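Local coordinates for deoxyuridine 5'-triphosphate nucleotidohydrolase (PDB 3LQW), which probably hydrolyses dUTP to dUMP and diphosphate with the help of magnesium, supplying the thymidine precursor and keeping uracil out of DNA, at residues I74-R85 with R128-Y139. Residues are numbered along the deposited sequence; the frame is centred on the assembly and turned at random. Where two conformers were deposited one is given.
Sequences IPHQCYGRIAPR and RIAQLIIERISY
Strands 78-83 and 128-136 pair antiparallel, Tyr-79, Arg-81 and Ala-83 each exchanging two backbone hydrogen bonds with Glu-135, Ile-133 and Gln-131; Ile-137 N extends the ladder to Gln-77 O (3.2 Å). On the face carrying Tyr-79, Arg-81 and Glu-135, the Arg-81 chain leaves with CG anti to its amide nitrogen (chi1 -173°) and bends at chi3, aiming NE at Glu-135 OE2 (2.9 Å). In this salt bridge OE2 sits in the guanidinium plane, whereas NE comes to it from above the carboxylate plane. The Tyr-79 ring runs alongside Glu-135, CE1 3.4 Å from Glu-135 CB, while Ile-137 CG2 abuts its edge. Tyr-79 OH of a second subunit bonds both Glu-135 OE2 and Arg-81 NH2, a polar network that recurs between subunits. On the other face Ile-134 CG2 packs on Cys-78 CB (3.6 Å), and Leu-132 CD1 lies 3.7 Å from Gly-80 CA. At the far end Arg-85 NH1, in one of two conformers, reaches Arg-128 O (2.8 Å) in a bent bond, its guanidinium face over Arg-128 CB. The pair forms a central antiparallel ladder of the all-beta, jelly-roll-like dUTPase fold, its Tyr-79, Arg-81 and Glu-135 face turned to the trimer's threefold axis.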
ATOM      1  N   ILE A  74      -0.309   2.029 -18.396  1.00 13.25           N
ATOM      2  CA  ILE A  74      -1.456   1.759 -17.522  0.60 12.77           C
ATOM      3  C   ILE A  74      -2.728   2.352 -18.178  1.00 13.10           C
ATOM      4  O   ILE A  74      -2.653   3.432 -18.735  1.00 14.29           O
ATOM      5  CB  ILE A  74      -1.254   2.446 -16.100  0.60 12.63           C
ATOM      6  CG1 ILE A  74       0.049   2.069 -15.329  0.60 12.37           C
ATOM      7  CG2 ILE A  74      -2.440   2.165 -15.188  0.60 14.35           C
ATOM      8  CD1 ILE A  74       0.190   0.617 -14.816  0.60 12.97           C
ATOM      9  N   PRO A  75      -3.896   1.691 -18.043  1.00 13.54           N
ATOM     10  CA  PRO A  75      -5.144   2.295 -18.546  1.00 15.18           C
ATOM     11  C   PRO A  75      -5.465   3.632 -17.887  1.00 14.88           C
ATOM     12  O   PRO A  75      -5.086   3.925 -16.749  1.00 14.39           O
ATOM     13  CB  PRO A  75      -6.225   1.281 -18.189  1.00 16.84           C
ATOM     14  CG  PRO A  75      -5.603   0.124 -17.711  1.00 17.04           C
ATOM     15  CD  PRO A  75      -4.109   0.305 -17.604  1.00 13.96           C
ATOM     16  N   HIS A  76      -6.254   4.422 -18.592  1.00 15.84           N
ATOM     17  CA  HIS A  76      -6.640   5.741 -18.167  1.00 15.71           C
ATOM     18  C   HIS A  76      -7.374   5.743 -16.813  1.00 14.52           C
ATOM     19  O   HIS A  76      -8.200   4.895 -16.541  1.00 15.08           O
ATOM     20  CB  HIS A  76      -7.508   6.385 -19.245  1.00 17.69           C
ATOM     21  CG  HIS A  76      -7.737   7.847 -19.052  1.00 20.65           C
ATOM     22  ND1 HIS A  76      -6.725   8.732 -18.743  1.00 22.92           N
ATOM     23  CD2 HIS A  76      -8.875   8.577 -19.114  1.00 23.96           C
ATOM     24  CE1 HIS A  76      -7.235   9.947 -18.624  1.00 25.10           C
ATOM     25  NE2 HIS A  76      -8.539   9.875 -18.830  1.00 25.19           N
ATOM     26  N   GLN A  77      -7.061   6.753 -15.997  1.00 13.91           N
ATOM     27  CA  GLN A  77      -7.684   6.959 -14.692  1.00 13.91           C
ATOM     28  C   GLN A  77      -7.384   5.815 -13.711  1.00 12.91           C
ATOM     29  O   GLN A  77      -8.132   5.564 -12.778  1.00 12.25           O
ATOM     30  CB  GLN A  77      -9.180   7.248 -14.824  1.00 15.54           C
ATOM     31  CG  GLN A  77      -9.426   8.597 -15.528  1.00 18.87           C
ATOM     32  CD  GLN A  77     -10.849   8.822 -15.937  1.00 24.57           C
ATOM     33  OE1 GLN A  77     -11.641   7.883 -16.086  1.00 29.41           O
ATOM     34  NE2 GLN A  77     -11.165  10.079 -16.191  1.00 27.97           N
ATOM     35  N   CYS A  78      -6.252   5.158 -13.943  1.00 12.23           N
ATOM     36  CA  CYS A  78      -5.729   4.133 -13.050  1.00 11.05           C
ATOM     37  C   CYS A  78      -4.270   4.433 -12.816  1.00 10.74           C
ATOM     38  O   CYS A  78      -3.632   5.199 -13.544  1.00 12.13           O
ATOM     39  CB  CYS A  78      -5.862   2.746 -13.669  1.00 11.58           C
ATOM     40  SG  CYS A  78      -7.573   2.218 -13.998  1.00 12.64           S
ATOM     41  N   TYR A  79      -3.697   3.760 -11.819  1.00 10.52           N
ATOM     42  CA  TYR A  79      -2.251   3.649 -11.697  1.00 10.33           C
ATOM     43  C   TYR A  79      -1.890   2.200 -11.350  1.00  9.38           C
ATOM     44  O   TYR A  79      -2.772   1.412 -11.011  1.00 10.40           O
ATOM     45  CB  TYR A  79      -1.677   4.659 -10.693  1.00 10.90           C
ATOM     46  CG  TYR A  79      -1.757   4.213  -9.271  1.00 11.09           C
ATOM     47  CD1 TYR A  79      -2.954   4.240  -8.596  1.00 11.05           C
ATOM     48  CD2 TYR A  79      -0.644   3.758  -8.588  1.00 10.96           C
ATOM     49  CE1 TYR A  79      -3.060   3.840  -7.278  1.00 10.93           C
ATOM     50  CE2 TYR A  79      -0.742   3.332  -7.257  1.00 10.57           C
ATOM     51  CZ  TYR A  79      -1.962   3.351  -6.611  1.00 10.22           C
ATOM     52  OH  TYR A  79      -2.027   2.967  -5.304  1.00 10.92           O
ATOM     53  N   GLY A  80      -0.619   1.868 -11.461  1.00  9.92           N
ATOM     54  CA  GLY A  80      -0.146   0.559 -11.069  1.00  9.63           C
ATOM     55  C   GLY A  80       0.506   0.660  -9.700  1.00  9.06           C
ATOM     56  O   GLY A  80       1.491   1.352  -9.533  1.00 10.41           O
ATOM     57  N   ARG A  81      -0.044  -0.065  -8.752  1.00  9.39           N
ATOM     58  CA  ARG A  81       0.542  -0.141  -7.418  1.00 10.14           C
ATOM     59  C   ARG A  81       1.357  -1.399  -7.309  1.00 10.35           C
ATOM     60  O   ARG A  81       0.890  -2.492  -7.593  1.00 10.73           O
ATOM     61  CB  ARG A  81      -0.530  -0.172  -6.343  1.00 10.26           C
ATOM     62  CG  ARG A  81       0.066  -0.089  -4.907  1.00 10.83           C
ATOM     63  CD  ARG A  81      -0.961  -0.069  -3.837  1.00 11.17           C
ATOM     64  NE  ARG A  81      -1.658  -1.357  -3.673  1.00 10.57           N
ATOM     65  CZ  ARG A  81      -1.228  -2.341  -2.883  1.00 10.96           C
ATOM     66  NH1 ARG A  81      -0.045  -2.258  -2.271  1.00 12.45           N
ATOM     67  NH2 ARG A  81      -1.980  -3.403  -2.662  1.00 12.42           N
ATOM     68  N   ILE A  82       2.585  -1.223  -6.835  1.00 11.94           N
ATOM     69  CA  ILE A  82       3.442  -2.332  -6.553  1.00 13.07           C
ATOM     70  C   ILE A  82       3.087  -2.901  -5.179  1.00 12.33           C
ATOM     71  O   ILE A  82       3.028  -2.154  -4.185  1.00 16.89           O
ATOM     72  CB  ILE A  82       4.872  -1.807  -6.420  1.00 16.03           C
ATOM     73  CG1 ILE A  82       5.262  -1.042  -7.690  1.00 18.74           C
ATOM     74  CG2 ILE A  82       5.759  -2.897  -5.981  1.00 19.29           C
ATOM     75  CD1 ILE A  82       5.094  -1.827  -8.814  1.00 17.85           C
ATOM     76  N   ALA A  83       2.799  -4.196  -5.145  1.00 10.16           N
ATOM     77  CA  ALA A  83       2.403  -4.897  -3.915  1.00  9.76           C
ATOM     78  C   ALA A  83       3.289  -6.093  -3.663  1.00  9.57           C
ATOM     79  O   ALA A  83       3.841  -6.693  -4.584  1.00 10.15           O
ATOM     80  CB  ALA A  83       0.943  -5.339  -3.974  1.00 11.89           C
ATOM     81  N   PRO A  84       3.472  -6.491  -2.388  1.00  9.17           N
ATOM     82  CA  PRO A  84       4.304  -7.643  -2.080  1.00 10.18           C
ATOM     83  C   PRO A  84       3.604  -8.955  -2.378  1.00 11.30           C
ATOM     84  O   PRO A  84       2.395  -9.087  -2.219  1.00 15.51           O
ATOM     85  CB  PRO A  84       4.551  -7.494  -0.553  1.00 10.98           C
ATOM     86  CG  PRO A  84       3.664  -6.443  -0.098  1.00 13.10           C
ATOM     87  CD  PRO A  84       2.915  -5.876  -1.175  1.00 10.32           C
ATOM     88  N   ARG A  85       4.385  -9.950  -2.755  1.00 11.45           N
ATOM     89  CA  ARG A  85       3.887 -11.322  -2.793  0.50 13.04           C
ATOM     90  C   ARG A  85       3.831 -11.885  -1.379  1.00 12.36           C
ATOM     91  O   ARG A  85       4.797 -11.783  -0.599  1.00 12.48           O
ATOM     92  CB  ARG A  85       4.805 -12.174  -3.623  0.50 14.27           C
ATOM     93  CG  ARG A  85       4.875 -11.795  -5.044  0.50 17.01           C
ATOM     94  CD  ARG A  85       5.673 -12.845  -5.825  0.50 19.24           C
ATOM     95  NE  ARG A  85       5.018 -14.162  -5.778  0.50 19.91           N
ATOM     96  CZ  ARG A  85       5.660 -15.328  -5.643  0.50 23.66           C
ATOM     97  NH1 ARG A  85       6.981 -15.384  -5.586  0.50 23.62           N
ATOM     98  NH2 ARG A  85       4.967 -16.451  -5.575  0.50 27.52           N
ATOM     99  N   ARG A 128       9.075 -14.683  -9.670  1.00 13.11           N
ATOM    100  CA  ARG A 128       8.036 -13.697  -9.363  1.00 12.55           C
ATOM    101  C   ARG A 128       8.440 -12.983  -8.077  1.00 12.22           C
ATOM    102  O   ARG A 128       8.657 -13.635  -7.034  1.00 14.68           O
ATOM    103  CB  ARG A 128       6.689 -14.382  -9.172  1.00 13.79           C
ATOM    104  CG  ARG A 128       6.102 -14.911 -10.444  1.00 17.83           C
ATOM    105  CD  ARG A 128       4.860 -15.716 -10.164  1.00 24.72           C
ATOM    106  NE  ARG A 128       5.263 -17.103 -10.196  1.00 33.66           N
ATOM    107  CZ  ARG A 128       5.018 -17.962 -11.203  1.00 37.67           C
ATOM    108  NH1 ARG A 128       5.478 -19.206 -11.121  1.00 41.66           N
ATOM    109  NH2 ARG A 128       4.296 -17.618 -12.279  1.00 39.84           N
ATOM    110  N   ILE A 129       8.515 -11.651  -8.135  1.00 10.55           N
ATOM    111  CA  ILE A 129       9.038 -10.931  -6.979  0.50 10.54           C
ATOM    112  C   ILE A 129       8.140  -9.831  -6.427  1.00 10.63           C
ATOM    113  O   ILE A 129       8.487  -9.251  -5.412  1.00 11.29           O
ATOM    114  CB  ILE A 129      10.488 -10.441  -7.228  0.50 11.22           C
ATOM    115  CG1 ILE A 129      10.613  -9.689  -8.565  0.50 12.11           C
ATOM    116  CG2 ILE A 129      11.456 -11.647  -7.189  0.50 11.44           C
ATOM    117  CD1 ILE A 129       9.891  -8.298  -8.700  0.50 11.96           C
ATOM    118  N   ALA A 130       6.977  -9.596  -7.040  1.00 10.16           N
ATOM    119  CA  ALA A 130       6.031  -8.583  -6.596  1.00 10.30           C
ATOM    120  C   ALA A 130       4.803  -8.746  -7.479  1.00 10.67           C
ATOM    121  O   ALA A 130       4.799  -9.542  -8.433  1.00 11.15           O
ATOM    122  CB  ALA A 130       6.603  -7.164  -6.693  1.00 11.12           C
ATOM    123  N   GLN A 131       3.777  -7.958  -7.203  1.00 10.78           N
ATOM    124  CA  GLN A 131       2.562  -7.883  -8.010  0.50 11.81           C
ATOM    125  C   GLN A 131       2.295  -6.426  -8.356  1.00 11.59           C
ATOM    126  O   GLN A 131       2.678  -5.517  -7.604  1.00 13.89           O
ATOM    127  CB  GLN A 131       1.346  -8.331  -7.226  0.50 13.12           C
ATOM    128  CG  GLN A 131       1.250  -9.717  -6.705  0.50 16.53           C
ATOM    129  CD  GLN A 131       0.025  -9.747  -5.761  0.50 20.48           C
ATOM    130  OE1 GLN A 131       0.151  -9.975  -4.552  0.50 20.35           O
ATOM    131  NE2 GLN A 131      -1.138  -9.384  -6.299  0.50 20.29           N
ATOM    132  N   LEU A 132       1.663  -6.200  -9.488  1.00 10.80           N
ATOM    133  CA  LEU A 132       1.186  -4.886  -9.925  1.00 10.67           C
ATOM    134  C   LEU A 132      -0.333  -4.932  -9.900  1.00  9.79           C
ATOM    135  O   LEU A 132      -0.936  -5.776 -10.562  1.00 11.73           O
ATOM    136  CB  LEU A 132       1.701  -4.577 -11.362  1.00 11.53           C
ATOM    137  CG  LEU A 132       1.433  -3.191 -11.916  1.00 13.58           C
ATOM    138  CD1 LEU A 132       2.259  -2.229 -11.219  1.00 15.71           C
ATOM    139  CD2 LEU A 132       1.698  -3.183 -13.445  1.00 17.22           C
ATOM    140  N   ILE A 133      -0.940  -3.994  -9.189  1.00  9.33           N
ATOM    141  CA  ILE A 133      -2.389  -3.922  -9.116  0.50  9.78           C
ATOM    142  C   ILE A 133      -2.834  -2.662  -9.843  1.00  9.92           C
ATOM    143  O   ILE A 133      -2.297  -1.575  -9.635  1.00 10.53           O
ATOM    144  CB  ILE A 133      -2.926  -3.878  -7.687  0.50 10.13           C
ATOM    145  CG1 ILE A 133      -2.540  -5.137  -6.936  0.50 11.41           C
ATOM    146  CG2 ILE A 133      -4.435  -3.664  -7.713  0.50 11.62           C
ATOM    147  CD1 ILE A 133      -2.691  -5.015  -5.459  0.50 15.81           C
ATOM    148  N   ILE A 134      -3.810  -2.816 -10.736  1.00  9.69           N
ATOM    149  CA  ILE A 134      -4.302  -1.678 -11.515  1.00  9.72           C
ATOM    150  C   ILE A 134      -5.485  -1.049 -10.768  1.00  9.64           C
ATOM    151  O   ILE A 134      -6.617  -1.517 -10.799  1.00 10.85           O
ATOM    152  CB  ILE A 134      -4.670  -2.059 -12.952  1.00 10.46           C
ATOM    153  CG1 ILE A 134      -3.510  -2.831 -13.611  1.00 11.44           C
ATOM    154  CG2 ILE A 134      -5.068  -0.815 -13.733  1.00 11.67           C
ATOM    155  CD1 ILE A 134      -2.160  -2.144 -13.625  1.00 12.68           C
ATOM    156  N   GLU A 135      -5.147  -0.021  -9.984  1.00 10.01           N
ATOM    157  CA  GLU A 135      -6.055   0.643  -9.037  1.00 10.56           C
ATOM    158  C   GLU A 135      -6.767   1.822  -9.709  1.00 10.07           C
ATOM    159  O   GLU A 135      -6.123   2.611 -10.394  1.00 10.58           O
ATOM    160  CB  GLU A 135      -5.240   1.240  -7.871  1.00 11.42           C
ATOM    161  CG  GLU A 135      -4.268   0.361  -7.075  1.00 13.35           C
ATOM    162  CD  GLU A 135      -4.854  -0.325  -5.844  1.00 11.58           C
ATOM    163  OE1 GLU A 135      -6.000   0.009  -5.467  1.00 13.73           O
ATOM    164  OE2 GLU A 135      -4.114  -1.171  -5.266  1.00 12.13           O
ATOM    165  N   ARG A 136      -8.069   1.956  -9.464  1.00  9.64           N
ATOM    166  CA  ARG A 136      -8.807   3.134  -9.951  1.00 10.21           C
ATOM    167  C   ARG A 136      -8.629   4.308  -9.015  1.00  9.86           C
ATOM    168  O   ARG A 136      -8.774   4.168  -7.812  1.00 10.82           O
ATOM    169  CB  ARG A 136     -10.293   2.786 -10.075  1.00 11.09           C
ATOM    170  CG  ARG A 136     -10.574   1.627 -11.009  1.00 10.91           C
ATOM    171  CD  ARG A 136     -12.020   1.669 -11.535  1.00 12.51           C
ATOM    172  NE  ARG A 136     -12.304   0.514 -12.404  1.00 13.49           N
ATOM    173  CZ  ARG A 136     -11.881   0.389 -13.660  1.00 13.46           C
ATOM    174  NH1 ARG A 136     -11.173   1.324 -14.242  1.00 14.12           N
ATOM    175  NH2 ARG A 136     -12.144  -0.717 -14.328  1.00 14.84           N
ATOM    176  N   ILE A 137      -8.339   5.460  -9.599  1.00 10.15           N
ATOM    177  CA  ILE A 137      -8.035   6.660  -8.847  1.00 10.68           C
ATOM    178  C   ILE A 137      -8.760   7.884  -9.413  1.00 11.06           C
ATOM    179  O   ILE A 137      -9.288   7.856 -10.531  1.00 12.82           O
ATOM    180  CB  ILE A 137      -6.513   6.946  -8.763  1.00 10.96           C
ATOM    181  CG1 ILE A 137      -5.871   7.017 -10.148  1.00 12.51           C
ATOM    182  CG2 ILE A 137      -5.827   5.886  -7.901  1.00 12.39           C
ATOM    183  CD1 ILE A 137      -4.497   7.692 -10.150  1.00 16.47           C
ATOM    184  N   SER A 138      -8.762   8.933  -8.607  1.00 10.77           N
ATOM    185  CA  SER A 138      -9.256  10.243  -8.997  1.00 11.41           C
ATOM    186  C   SER A 138      -8.128  11.181  -9.302  1.00 11.93           C
ATOM    187  O   SER A 138      -7.161  11.285  -8.538  1.00 12.87           O
ATOM    188  CB  SER A 138     -10.051  10.827  -7.835  1.00 11.80           C
ATOM    189  OG  SER A 138     -10.448  12.180  -8.086  1.00 13.40           O
ATOM    190  N   TYR A 139      -8.246  11.894 -10.429  1.00 13.40           N
ATOM    191  CA  TYR A 139      -7.335  13.008 -10.752  1.00 14.21           C
ATOM    192  C   TYR A 139      -7.930  14.348 -10.303  1.00 15.01           C
ATOM    193  O   TYR A 139      -7.705  15.384 -10.937  1.00 18.75           O
ATOM    194  CB  TYR A 139      -6.993  13.063 -12.235  1.00 15.64           C
ATOM    195  CG  TYR A 139      -6.154  11.911 -12.690  1.00 15.00           C
ATOM    196  CD1 TYR A 139      -4.932  11.621 -12.096  1.00 17.87           C
ATOM    197  CD2 TYR A 139      -6.536  11.151 -13.801  1.00 16.15           C
ATOM    198  CE1 TYR A 139      -4.148  10.589 -12.543  1.00 17.98           C
ATOM    199  CE2 TYR A 139      -5.762  10.122 -14.256  1.00 16.74           C
ATOM    200  CZ  TYR A 139      -4.574   9.838 -13.627  1.00 16.62           C
ATOM    201  OH  TYR A 139      -3.785   8.809 -14.067  1.00 19.73           O
TER
HETATM  202  O   HOH W   1     -10.582   4.133 -13.470  1.00 15.31           O
HETATM  203  O   HOH W   2      -1.707   7.278 -13.013  1.00 19.84           O
HETATM  204  O   HOH W   3       7.081  -9.467  -3.087  1.00 13.01           O